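Local coordinates for protein HpuA (Kingella denitrificans ATCC 33394, PDB 5EC6) that probably serves as the outer-membrane lipoprotein that binds haemoglobin at the cell surface, as the first step in taking up its haem iron, at residues T96-V100 and S193-R197; L133-G139 and S299-T303; A157-Q163 and H278-G282. Residue numbers count along the deposited sequence, not the author numbering.

Contact 1 (T96-V100 and S193-R197); sequences TSARV and SYETR
Two short antiparallel strands, 99-100 and 195-196, pair here as a separate two-stranded sheet. They join the loop before strand 104-109 to the one after strand 188-191. R99, V100, E195 and T196 are extended (phi -119 to -144°). Taken from CA 97 to 100 and CA 194 to 197, the directions are 173° apart. R99 and T196 form the hydrogen-bonded pair, CA to CA 5.2 Å. R99 N donates to T196 O at 3.0 Å, and T196 N donates to R99 O at 2.8 Å. V100 and E195 form the next, non-hydrogen-bonded pair, CA to CA 4.3 Å. R197, R99 and V100 have most surface buried. The poorly ordered R197 lays one guanidinium face over A98, R197 NH2 to A98 CB 3.6 Å. R99 CB meets T196 OG1 (3.4 Å) on the same face of the sheet. With chi1 and chi2 m, R99 NH1 bonds T96 O at 2.7 Å and A98 O at 3.0 Å, so the arginine folds back on the loop before its own strand. R99 NH2 bonds S125 O. On the other face V100, chi1 t, meets the extended side chain of E195. There V100 CG2 lies 3.6 Å from E195 CG.

Contact 2 (L133-G139 and S299-T303); sequences LKSMQFG and SFGGT
Strands 136-139 and 299-303 are extended and approach to 6.2 Å between axes. Their N-to-C directions differ by 147°, so they run roughly antiparallel. No backbone hydrogen bond joins them, and the nearest CA pair is F138 with G301 at 6.1 Å. They pack face to face and share no sheet edge: strand 136-142, from the adjoining sheet, lies against barrel strand 298-308, and F300 points away from it. G301 leaves room for this close packing: with these rotamers a CB would point toward the other strand and clash with F138 CD1 and M136 CE. F138, chi1 p and chi2 -77°, lays its ring over the bare backbone. G301 CA sits 4.0 Å from the F138 ring centroid, 26° off the normal, in a CH-pi contact. M136, chi1 p, chi2 t and chi3 m, brings CE to 3.8 Å from G301 CA. L133, chi1 m and chi2 t, reaches T303, with L133 CD2 3.8 Å from T303 CG2. The one direct polar link is at the other end: S299 OG, chi1 p, donates to G139 O at 3.0 Å. F138 also packs on I180 and L182 of strand 174-185 and on A152 of strand 148-154. L133 and M136 touch E283 on strand 283-289, whose carboxylate accepts K134 N and S135 N. The backbone of S299 is hydrogen-bonded to L182, and Q137 and G139 to strand 148-154.

Contact 3 (A157-Q163 and H278-G282); sequences APTDTLQ and HPSGG
Direct hydrogen bonds centre on S280, which has the largest area covered by the other segment. S280 N donates to T161 O at 2.8 Å. With chi1 p, S280 OG donates to P158 O at 2.9 Å. P158 O also accepts T161 N at 3.2 Å, closing a tight turn around the short 3-10 segment 159-160. A water adds a bridge: it accepts from Q163 N at 2.9 Å and donates to S280 O at 2.8 Å. The contact joins two loops at the edge of the barrel. Loop 157-163 follows strand 148-154, and loop 278-282 leads into strand 283-289. G281 has positive phi (84°) and turns the second loop. R304 of strand 298-308 holds the carbonyls of P279 and S280. Among the van der Waals contacts, P279 CB packs 3.2 Å from T161 O, and P279 CG lies 3.7 Å from Q163 CB. P158 CD meets S280 CB at 3.6 Å. A157 CB sits 3.3 Å from G281 N.

Overall arrangement
From the N terminus, the first segments come in the order 96-100, 133-139, 157-163. The partners follow as 193-197, 278-282, 299-303. Contact 1 closes a loop of 92 residues that includes the first segments of the other two contacts, so it crosses both. Contact 2 closes the longest loop, 159 residues. Contact 3 closes 114 residues and lies within that loop. Contact 2, near the centre of the chain, joins strand 136-142 to barrel strand 298-308. Contact 3 ties the loop after strand 148-154 to the loop before barrel strand 283-289 and touches contact 2 through G282 and T303. Contact 1 is peripheral and ties the segment before strand 104-109 to the one after strand 188-191.

Contact 1 (T96-V100 and S193-R197)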
loop_
_atom_site.group_PDB
_atom_site.type_symbol
_atom_site.label_atom_id
_atom_site.label_comp_id
_atom_site.label_asym_id
_atom_site.label_seq_id
_atom_site.Cartn_x
_atom_site.Cartn_y
_atom_site.Cartn_z
ATOM N N THR A 96 8.402 14.401 -20.316
ATOM C CA THR A 96 7.799 13.814 -21.525
ATOM C C THR A 96 6.403 13.237 -21.219
ATOM O O THR A 96 5.831 13.517 -20.164
ATOM C CB THR A 96 8.755 12.789 -22.191
ATOM O OG1 THR A 96 8.965 11.657 -21.343
ATOM C CG2 THR A 96 10.109 13.428 -22.454
ATOM N N SER A 97 5.824 12.485 -22.150
ATOM C CA SER A 97 4.674 11.634 -21.814
ATOM C C SER A 97 5.103 10.430 -20.941
ATOM O O SER A 97 4.345 9.989 -20.071
ATOM C CB SER A 97 3.955 11.150 -23.080
ATOM O OG SER A 97 4.781 10.282 -23.841
ATOM N N ALA A 98 6.313 9.917 -21.190
ATOM C CA ALA A 98 6.858 8.774 -20.451
ATOM C C ALA A 98 6.852 9.021 -18.931
ATOM O O ALA A 98 7.143 10.125 -18.454
ATOM C CB ALA A 98 8.263 8.452 -20.924
ATOM N N ARG A 99 6.510 7.992 -18.162
ATOM C CA ARG A 99 6.636 8.087 -16.708
ATOM C C ARG A 99 7.387 6.860 -16.228
ATOM O O ARG A 99 6.937 5.731 -16.424
ATOM C CB ARG A 99 5.266 8.146 -16.081
ATOM C CG ARG A 99 4.495 9.423 -16.362
ATOM C CD ARG A 99 4.985 10.578 -15.509
ATOM N NE ARG A 99 4.184 11.782 -15.741
ATOM C CZ ARG A 99 4.260 12.557 -16.829
ATOM N NH1 ARG A 99 5.121 12.294 -17.813
ATOM N NH2 ARG A 99 3.466 13.620 -16.928
ATOM N N VAL A 100 8.562 7.060 -15.667
ATOM C CA VAL A 100 9.348 5.947 -15.171
ATOM C C VAL A 100 9.535 6.154 -13.660
ATOM O O VAL A 100 10.012 7.203 -13.224
ATOM C CB VAL A 100 10.713 5.846 -15.856
ATOM C CG1 VAL A 100 11.535 4.718 -15.267
ATOM C CG2 VAL A 100 10.561 5.640 -17.372
ATOM N N SER A 193 9.805 -2.755 -11.092
ATOM C CA SER A 193 9.877 -1.974 -12.341
ATOM C C SER A 193 8.553 -1.412 -12.714
ATOM O O SER A 193 7.511 -2.118 -12.713
ATOM C CB SER A 193 10.417 -2.812 -13.487
ATOM O OG SER A 193 11.725 -3.252 -13.187
ATOM N N TYR A 194 8.535 -0.141 -13.088
ATOM C CA TYR A 194 7.295 0.505 -13.436
ATOM C C TYR A 194 7.573 1.624 -14.392
ATOM O O TYR A 194 8.253 2.595 -14.017
ATOM C CB TYR A 194 6.616 1.059 -12.198
ATOM C CG TYR A 194 5.165 1.398 -12.268
ATOM C CD1 TYR A 194 4.296 0.805 -13.213
ATOM C CD2 TYR A 194 4.603 2.262 -11.334
ATOM C CE1 TYR A 194 2.955 1.089 -13.211
ATOM C CE2 TYR A 194 3.265 2.567 -11.333
ATOM C CZ TYR A 194 2.422 1.983 -12.272
ATOM O OH TYR A 194 1.091 2.321 -12.205
ATOM N N GLU A 195 6.988 1.513 -15.588
ATOM C CA GLU A 195 7.077 2.563 -16.618
ATOM C C GLU A 195 5.773 2.597 -17.346
ATOM O O GLU A 195 5.263 1.544 -17.804
ATOM C CB GLU A 195 8.198 2.268 -17.616
ATOM C CG GLU A 195 8.226 3.257 -18.785
ATOM C CD GLU A 195 9.398 3.055 -19.734
ATOM O OE1 GLU A 195 10.295 2.215 -19.482
ATOM O OE2 GLU A 195 9.420 3.819 -20.736
ATOM N N THR A 196 5.178 3.773 -17.443
ATOM C CA THR A 196 3.944 3.907 -18.213
ATOM C C THR A 196 4.182 4.918 -19.322
ATOM O O THR A 196 5.243 5.549 -19.370
ATOM C CB THR A 196 2.782 4.337 -17.310
ATOM O OG1 THR A 196 3.110 5.578 -16.685
ATOM C CG2 THR A 196 2.550 3.285 -16.227
ATOM N N ARG A 197 3.198 5.063 -20.207
ATOM C CA ARG A 197 3.213 6.135 -21.219
ATOM C C ARG A 197 1.851 6.808 -21.370
ATOM O O ARG A 197 0.868 6.135 -21.658
ATOM C CB ARG A 197 3.707 5.578 -22.566
ATOM C CG ARG A 197 5.017 6.209 -23.019
ATOM C CD ARG A 197 5.834 5.335 -23.961
ATOM N NE ARG A 197 7.262 5.655 -23.873
ATOM C CZ ARG A 197 7.823 6.812 -24.248
ATOM N NH1 ARG A 197 7.094 7.805 -24.762
ATOM N NH2 ARG A 197 9.136 6.983 -24.110
#

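Contact 2 (L133-G139 and S299-T303)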
loop_
_atom_site.group_PDB
_atom_site.type_symbol
_atom_site.label_atom_id
_atom_site.label_comp_id
_atom_site.label_asym_id
_atom_site.label_seq_id
_atom_site.Cartn_x
_atom_site.Cartn_y
_atom_site.Cartn_z
ATOM N N LEU A 133 -2.839 5.866 -4.293
ATOM C CA LEU A 133 -3.579 5.178 -3.255
ATOM C C LEU A 133 -4.295 6.256 -2.496
ATOM O O LEU A 133 -3.735 7.360 -2.371
ATOM C CB LEU A 133 -2.598 4.446 -2.355
ATOM C CG LEU A 133 -1.748 3.424 -3.077
ATOM C CD1 LEU A 133 -0.636 2.952 -2.152
ATOM C CD2 LEU A 133 -2.559 2.260 -3.492
ATOM N N LYS A 134 -5.551 5.996 -2.110
ATOM C CA LYS A 134 -6.362 6.912 -1.279
ATOM C C LYS A 134 -6.786 6.330 0.041
ATOM O O LYS A 134 -7.172 7.064 0.933
ATOM C CB LYS A 134 -7.644 7.368 -2.020
ATOM C CG LYS A 134 -7.418 7.894 -3.411
ATOM C CD LYS A 134 -6.751 9.260 -3.481
ATOM C CE LYS A 134 -6.758 9.725 -4.951
ATOM N NZ LYS A 134 -5.441 10.197 -5.489
ATOM N N SER A 135 -6.700 5.012 0.200
ATOM C CA SER A 135 -7.195 4.358 1.405
ATOM C C SER A 135 -6.173 3.440 2.120
ATOM O O SER A 135 -6.525 2.689 3.029
ATOM C CB SER A 135 -8.417 3.506 1.105
ATOM O OG SER A 135 -9.484 4.309 0.599
ATOM N N MET A 136 -4.922 3.579 1.748
ATOM C CA MET A 136 -3.840 2.769 2.326
ATOM C C MET A 136 -2.527 3.463 2.103
ATOM O O MET A 136 -2.415 4.371 1.258
ATOM C CB MET A 136 -3.843 1.327 1.744
ATOM C CG MET A 136 -3.615 1.321 0.285
ATOM S SD MET A 136 -3.184 -0.336 -0.315
ATOM C CE MET A 136 -1.599 -0.531 0.423
ATOM N N GLN A 137 -1.485 2.952 2.775
ATOM C CA GLN A 137 -0.111 3.308 2.543
ATOM C C GLN A 137 0.714 2.045 2.654
ATOM O O GLN A 137 0.284 1.071 3.285
ATOM C CB GLN A 137 0.413 4.299 3.608
ATOM C CG GLN A 137 0.576 5.733 3.146
ATOM C CD GLN A 137 1.668 5.972 2.123
ATOM O OE1 GLN A 137 2.200 5.072 1.534
ATOM N NE2 GLN A 137 1.943 7.232 1.869
ATOM N N PHE A 138 1.883 2.065 2.029
ATOM C CA PHE A 138 2.872 0.999 2.253
ATOM C C PHE A 138 4.247 1.605 2.257
ATOM O O PHE A 138 4.453 2.699 1.718
ATOM C CB PHE A 138 2.715 -0.179 1.252
ATOM C CG PHE A 138 3.158 0.114 -0.152
ATOM C CD1 PHE A 138 2.361 0.865 -1.032
ATOM C CD2 PHE A 138 4.362 -0.364 -0.626
ATOM C CE1 PHE A 138 2.749 1.100 -2.329
ATOM C CE2 PHE A 138 4.785 -0.071 -1.913
ATOM C CZ PHE A 138 3.983 0.645 -2.764
ATOM N N GLY A 139 5.179 0.886 2.868
ATOM C CA GLY A 139 6.507 1.420 3.052
ATOM C C GLY A 139 7.319 0.563 3.962
ATOM O O GLY A 139 7.127 -0.664 4.059
ATOM N N SER A 299 7.160 -5.162 1.124
ATOM C CA SER A 299 5.757 -4.745 1.151
ATOM C C SER A 299 5.292 -4.367 -0.237
ATOM O O SER A 299 6.070 -4.174 -1.151
ATOM C CB SER A 299 5.551 -3.595 2.151
ATOM O OG SER A 299 6.347 -2.467 1.782
ATOM N N PHE A 300 3.977 -4.296 -0.428
ATOM C CA PHE A 300 3.440 -3.925 -1.716
ATOM C C PHE A 300 2.086 -3.253 -1.537
ATOM O O PHE A 300 1.405 -3.459 -0.520
ATOM C CB PHE A 300 3.343 -5.116 -2.695
ATOM C CG PHE A 300 2.411 -6.214 -2.246
ATOM C CD1 PHE A 300 2.873 -7.274 -1.473
ATOM C CD2 PHE A 300 1.091 -6.227 -2.670
ATOM C CE1 PHE A 300 2.016 -8.261 -1.061
ATOM C CE2 PHE A 300 0.222 -7.230 -2.239
ATOM C CZ PHE A 300 0.693 -8.233 -1.459
ATOM N N GLY A 301 1.712 -2.445 -2.536
ATOM C CA GLY A 301 0.408 -1.828 -2.568
ATOM C C GLY A 301 0.050 -1.440 -3.971
ATOM O O GLY A 301 0.927 -1.280 -4.863
ATOM N N GLY A 302 -1.245 -1.263 -4.205
ATOM C CA GLY A 302 -1.674 -0.817 -5.511
ATOM C C GLY A 302 -3.168 -0.661 -5.637
ATOM O O GLY A 302 -3.897 -0.749 -4.644
ATOM N N THR A 303 -3.585 -0.401 -6.867
ATOM C CA THR A 303 -4.939 0.025 -7.172
ATOM C C THR A 303 -5.594 -0.953 -8.135
ATOM O O THR A 303 -4.940 -1.561 -8.987
ATOM C CB THR A 303 -4.940 1.474 -7.790
ATOM O OG1 THR A 303 -4.125 1.512 -8.974
ATOM C CG2 THR A 303 -4.472 2.479 -6.758
#

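Contact 3 (A157-Q163 and H278-G282)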
loop_
_atom_site.group_PDB
_atom_site.type_symbol
_atom_site.label_atom_id
_atom_site.label_comp_id
_atom_site.label_asym_id
_atom_site.label_seq_id
_atom_site.Cartn_x
_atom_site.Cartn_y
_atom_site.Cartn_z
ATOM N N ALA A 157 -11.244 -3.215 3.232
ATOM C CA ALA A 157 -12.451 -3.306 2.407
ATOM C C ALA A 157 -13.581 -4.029 3.115
ATOM O O ALA A 157 -13.463 -5.203 3.441
ATOM C CB ALA A 157 -12.130 -4.070 1.106
ATOM N N PRO A 158 -14.733 -3.364 3.340
ATOM C CA PRO A 158 -15.762 -4.103 4.044
ATOM C C PRO A 158 -16.244 -5.334 3.260
ATOM O O PRO A 158 -16.489 -5.208 2.083
ATOM C CB PRO A 158 -16.914 -3.052 4.117
ATOM C CG PRO A 158 -16.203 -1.723 4.063
ATOM C CD PRO A 158 -15.081 -1.952 3.089
ATOM N N THR A 159 -16.376 -6.474 3.913
ATOM C CA THR A 159 -16.747 -7.708 3.215
ATOM C C THR A 159 -18.153 -7.629 2.640
ATOM O O THR A 159 -18.423 -8.192 1.613
ATOM C CB THR A 159 -16.606 -8.950 4.114
ATOM O OG1 THR A 159 -17.435 -8.789 5.272
ATOM C CG2 THR A 159 -15.155 -9.153 4.555
ATOM N N ASP A 160 -19.030 -6.819 3.259
ATOM C CA ASP A 160 -20.392 -6.724 2.736
ATOM C C ASP A 160 -20.586 -5.930 1.441
ATOM O O ASP A 160 -21.648 -5.985 0.820
ATOM C CB ASP A 160 -21.374 -6.304 3.860
ATOM C CG ASP A 160 -21.117 -4.962 4.423
ATOM O OD1 ASP A 160 -20.263 -4.196 3.905
ATOM O OD2 ASP A 160 -21.801 -4.689 5.464
ATOM N N THR A 161 -19.522 -5.260 0.954
ATOM C CA THR A 161 -19.590 -4.593 -0.278
ATOM C C THR A 161 -18.472 -4.982 -1.239
ATOM O O THR A 161 -18.228 -4.258 -2.185
ATOM C CB THR A 161 -19.577 -3.082 -0.050
ATOM O OG1 THR A 161 -18.430 -2.732 0.717
ATOM C CG2 THR A 161 -20.846 -2.666 0.751
ATOM N N LEU A 162 -17.906 -6.153 -1.016
ATOM C CA LEU A 162 -16.949 -6.752 -2.014
ATOM C C LEU A 162 -17.675 -7.045 -3.310
ATOM O O LEU A 162 -18.937 -7.128 -3.343
ATOM C CB LEU A 162 -16.320 -8.008 -1.452
ATOM C CG LEU A 162 -15.239 -7.865 -0.335
ATOM C CD1 LEU A 162 -14.931 -9.189 0.296
ATOM C CD2 LEU A 162 -13.993 -7.126 -0.857
ATOM N N GLN A 163 -16.934 -7.113 -4.405
ATOM C CA GLN A 163 -17.555 -7.291 -5.705
ATOM C C GLN A 163 -18.442 -8.521 -5.771
ATOM O O GLN A 163 -18.069 -9.593 -5.307
ATOM C CB GLN A 163 -16.535 -7.323 -6.852
ATOM C CG GLN A 163 -15.499 -8.432 -6.774
ATOM C CD GLN A 163 -14.615 -8.342 -7.980
ATOM O OE1 GLN A 163 -13.799 -7.436 -8.069
ATOM N NE2 GLN A 163 -14.848 -9.200 -8.982
ATOM N N HIS A 278 -19.081 1.430 -7.195
ATOM C CA HIS A 278 -17.949 0.459 -7.219
ATOM C C HIS A 278 -17.892 -0.250 -5.899
ATOM O O HIS A 278 -18.040 0.360 -4.808
ATOM C CB HIS A 278 -16.582 1.145 -7.411
ATOM C CG HIS A 278 -16.440 1.861 -8.701
ATOM N ND1 HIS A 278 -16.603 1.234 -9.910
ATOM C CD2 HIS A 278 -16.262 3.182 -8.975
ATOM C CE1 HIS A 278 -16.471 2.125 -10.884
ATOM N NE2 HIS A 278 -16.282 3.314 -10.336
ATOM N N PRO A 279 -17.588 -1.551 -5.918
ATOM C CA PRO A 279 -17.465 -2.322 -4.696
ATOM C C PRO A 279 -16.256 -1.857 -3.867
ATOM O O PRO A 279 -15.371 -1.140 -4.404
ATOM C CB PRO A 279 -17.278 -3.794 -5.214
ATOM C CG PRO A 279 -16.903 -3.672 -6.626
ATOM C CD PRO A 279 -17.348 -2.342 -7.144
ATOM N N SER A 280 -16.227 -2.301 -2.633
ATOM C CA SER A 280 -15.047 -2.197 -1.777
ATOM C C SER A 280 -13.903 -2.960 -2.417
ATOM O O SER A 280 -14.117 -3.766 -3.347
ATOM C CB SER A 280 -15.348 -2.710 -0.411
ATOM O OG SER A 280 -15.563 -4.093 -0.374
ATOM N N GLY A 281 -12.709 -2.724 -1.901
ATOM C CA GLY A 281 -11.511 -3.435 -2.395
ATOM C C GLY A 281 -10.871 -2.854 -3.605
ATOM O O GLY A 281 -10.235 -3.564 -4.392
ATOM N N GLY A 282 -11.008 -1.544 -3.793
ATOM C CA GLY A 282 -10.338 -0.872 -4.828
ATOM C C GLY A 282 -8.808 -0.725 -4.707
ATOM O O GLY A 282 -8.177 -0.250 -5.651
HETATM O O HOH W 1 -14.162 -6.394 -4.169
#